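Local coordinates for protein short chain dehydrogenase (A0QTM2 homolog) (Mycobacterium thermoresistibile, PDB 3SC4) that probably catalyses NAD(P)-dependent oxidation or reduction of a small-molecule substrate, at residues K10-S15 and A24-V29. Numbering follows the deposited sequence.
Sequences KTMFIS and AIAKRV
Met12 and Val29 bring the two backbones closest, their CA atoms 8.1 Å apart, where strand 11-15 and helix 24-29 run almost exactly antiparallel at 172° with their axes 10.2 Å apart. The contact is wholly apolar and centres on the terminal methyl of Met12. Met12 leaves the strand with CG anti to its backbone N (chi1 176°), reaches out nearly straight, then bends at the sulfur (chi3 80°), which carries CE onto the helix. There CE lies 3.6 Å from CA of Ala26, 4.0 Å from CB of Val29 and 4.2 Å from CG2 of Ile25. Methionine suits this place because its long, unbranched chain can bridge the gap between sheet and helix. Alanine suits the helix position that CE approaches most closely, since a side chain of one carbon lets the methyl come down on the helix backbone. Ile25 and Val29, one turn apart, each offer a CG2 methyl to CE from the helix side, their beta-branches keeping the apolar bulk close to the backbone; CG2 of Val29 also comes within 4.2 Å of SD of Met12. Ile14, next on this face of the strand, points to the helix as well, its CD1 4.5 Å from CG2 of Ile25, a looser approach than that of Met12. Strand 11-15, helix 20-30 and strand 35-40 form the first beta-alpha-beta unit of the Rossmann fold. Within the parallel sheet, Met12 also packs on Val36 of strand 35-40 and on Ile96 and Val98 of strand 96-99, while Phe13, on the strand's other face, packs against helix 77-91.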
# COMPACT_ATOMS: atom_id res chain seq x y z
N LYS B 10 28.07 -16.41 0.72
CA LYS B 10 27.19 -15.28 0.86
C LYS B 10 26.14 -15.59 1.93
O LYS B 10 25.88 -16.76 2.24
CB LYS B 10 26.59 -14.93 -0.49
CG LYS B 10 27.68 -14.58 -1.53
CD LYS B 10 27.43 -13.26 -2.29
CE LYS B 10 28.66 -12.80 -3.10
NZ LYS B 10 29.86 -12.50 -2.23
N THR B 11 25.57 -14.54 2.52
CA THR B 11 24.62 -14.67 3.60
C THR B 11 23.25 -14.15 3.20
O THR B 11 23.13 -13.02 2.77
CB THR B 11 25.10 -13.92 4.82
OG1 THR B 11 26.29 -14.55 5.31
CG2 THR B 11 24.05 -13.94 5.92
N MET B 12 22.22 -14.98 3.37
CA MET B 12 20.82 -14.58 3.15
C MET B 12 19.99 -14.46 4.43
O MET B 12 20.06 -15.33 5.30
CB MET B 12 20.11 -15.59 2.25
CG MET B 12 18.62 -15.31 2.05
SD MET B 12 17.98 -16.09 0.56
CE MET B 12 17.74 -17.75 1.10
N PHE B 13 19.20 -13.39 4.52
CA PHE B 13 18.16 -13.25 5.53
C PHE B 13 16.80 -13.41 4.86
O PHE B 13 16.45 -12.64 3.97
CB PHE B 13 18.24 -11.89 6.19
CG PHE B 13 17.34 -11.76 7.40
CD1 PHE B 13 17.79 -12.12 8.68
CD2 PHE B 13 16.04 -11.29 7.27
CE1 PHE B 13 16.97 -12.01 9.78
CE2 PHE B 13 15.21 -11.19 8.37
CZ PHE B 13 15.68 -11.54 9.64
N ILE B 14 16.01 -14.38 5.29
CA ILE B 14 14.73 -14.63 4.65
C ILE B 14 13.61 -14.69 5.69
O ILE B 14 13.73 -15.37 6.71
CB ILE B 14 14.78 -15.90 3.75
CG1 ILE B 14 13.45 -16.08 3.00
CG2 ILE B 14 15.13 -17.15 4.53
CD1 ILE B 14 13.47 -17.21 1.99
N SER B 15 12.56 -13.91 5.44
CA SER B 15 11.34 -13.98 6.23
C SER B 15 10.52 -15.11 5.65
O SER B 15 10.37 -15.26 4.42
CB SER B 15 10.55 -12.68 6.18
OG SER B 15 10.00 -12.47 4.89
N ALA B 24 12.13 -23.54 -0.69
CA ALA B 24 12.83 -23.88 -1.95
C ALA B 24 13.88 -22.85 -2.32
O ALA B 24 14.90 -23.20 -2.90
CB ALA B 24 11.84 -24.09 -3.11
N ILE B 25 13.64 -21.59 -2.01
CA ILE B 25 14.61 -20.52 -2.29
C ILE B 25 15.81 -20.69 -1.38
O ILE B 25 16.95 -20.70 -1.84
CB ILE B 25 14.01 -19.11 -2.14
CG1 ILE B 25 13.06 -18.85 -3.31
CG2 ILE B 25 15.09 -18.02 -2.14
CD1 ILE B 25 12.02 -17.78 -3.06
N ALA B 26 15.54 -20.83 -0.09
CA ALA B 26 16.56 -21.11 0.90
C ALA B 26 17.42 -22.30 0.48
O ALA B 26 18.64 -22.21 0.47
CB ALA B 26 15.92 -21.36 2.25
N LYS B 27 16.79 -23.40 0.10
CA LYS B 27 17.55 -24.59 -0.32
C LYS B 27 18.44 -24.31 -1.53
O LYS B 27 19.62 -24.68 -1.54
CB LYS B 27 16.61 -25.78 -0.57
CG LYS B 27 16.26 -26.55 0.75
CD LYS B 27 14.95 -27.32 0.70
CE LYS B 27 15.08 -28.74 0.13
NZ LYS B 27 13.71 -29.35 0.02
N ARG B 28 17.91 -23.61 -2.52
CA ARG B 28 18.70 -23.34 -3.72
C ARG B 28 19.93 -22.51 -3.42
O ARG B 28 21.01 -22.78 -3.93
CB ARG B 28 17.87 -22.61 -4.76
CG ARG B 28 18.60 -22.37 -6.05
CD ARG B 28 18.82 -23.67 -6.81
NE ARG B 28 19.20 -23.39 -8.19
CZ ARG B 28 20.45 -23.20 -8.61
NH1 ARG B 28 21.50 -23.25 -7.78
NH2 ARG B 28 20.64 -22.97 -9.90
N VAL B 29 19.76 -21.51 -2.58
CA VAL B 29 20.87 -20.64 -2.21
C VAL B 29 21.87 -21.41 -1.34
O VAL B 29 23.06 -21.29 -1.51
CB VAL B 29 20.35 -19.37 -1.51
CG1 VAL B 29 21.49 -18.52 -1.02
CG2 VAL B 29 19.46 -18.58 -2.47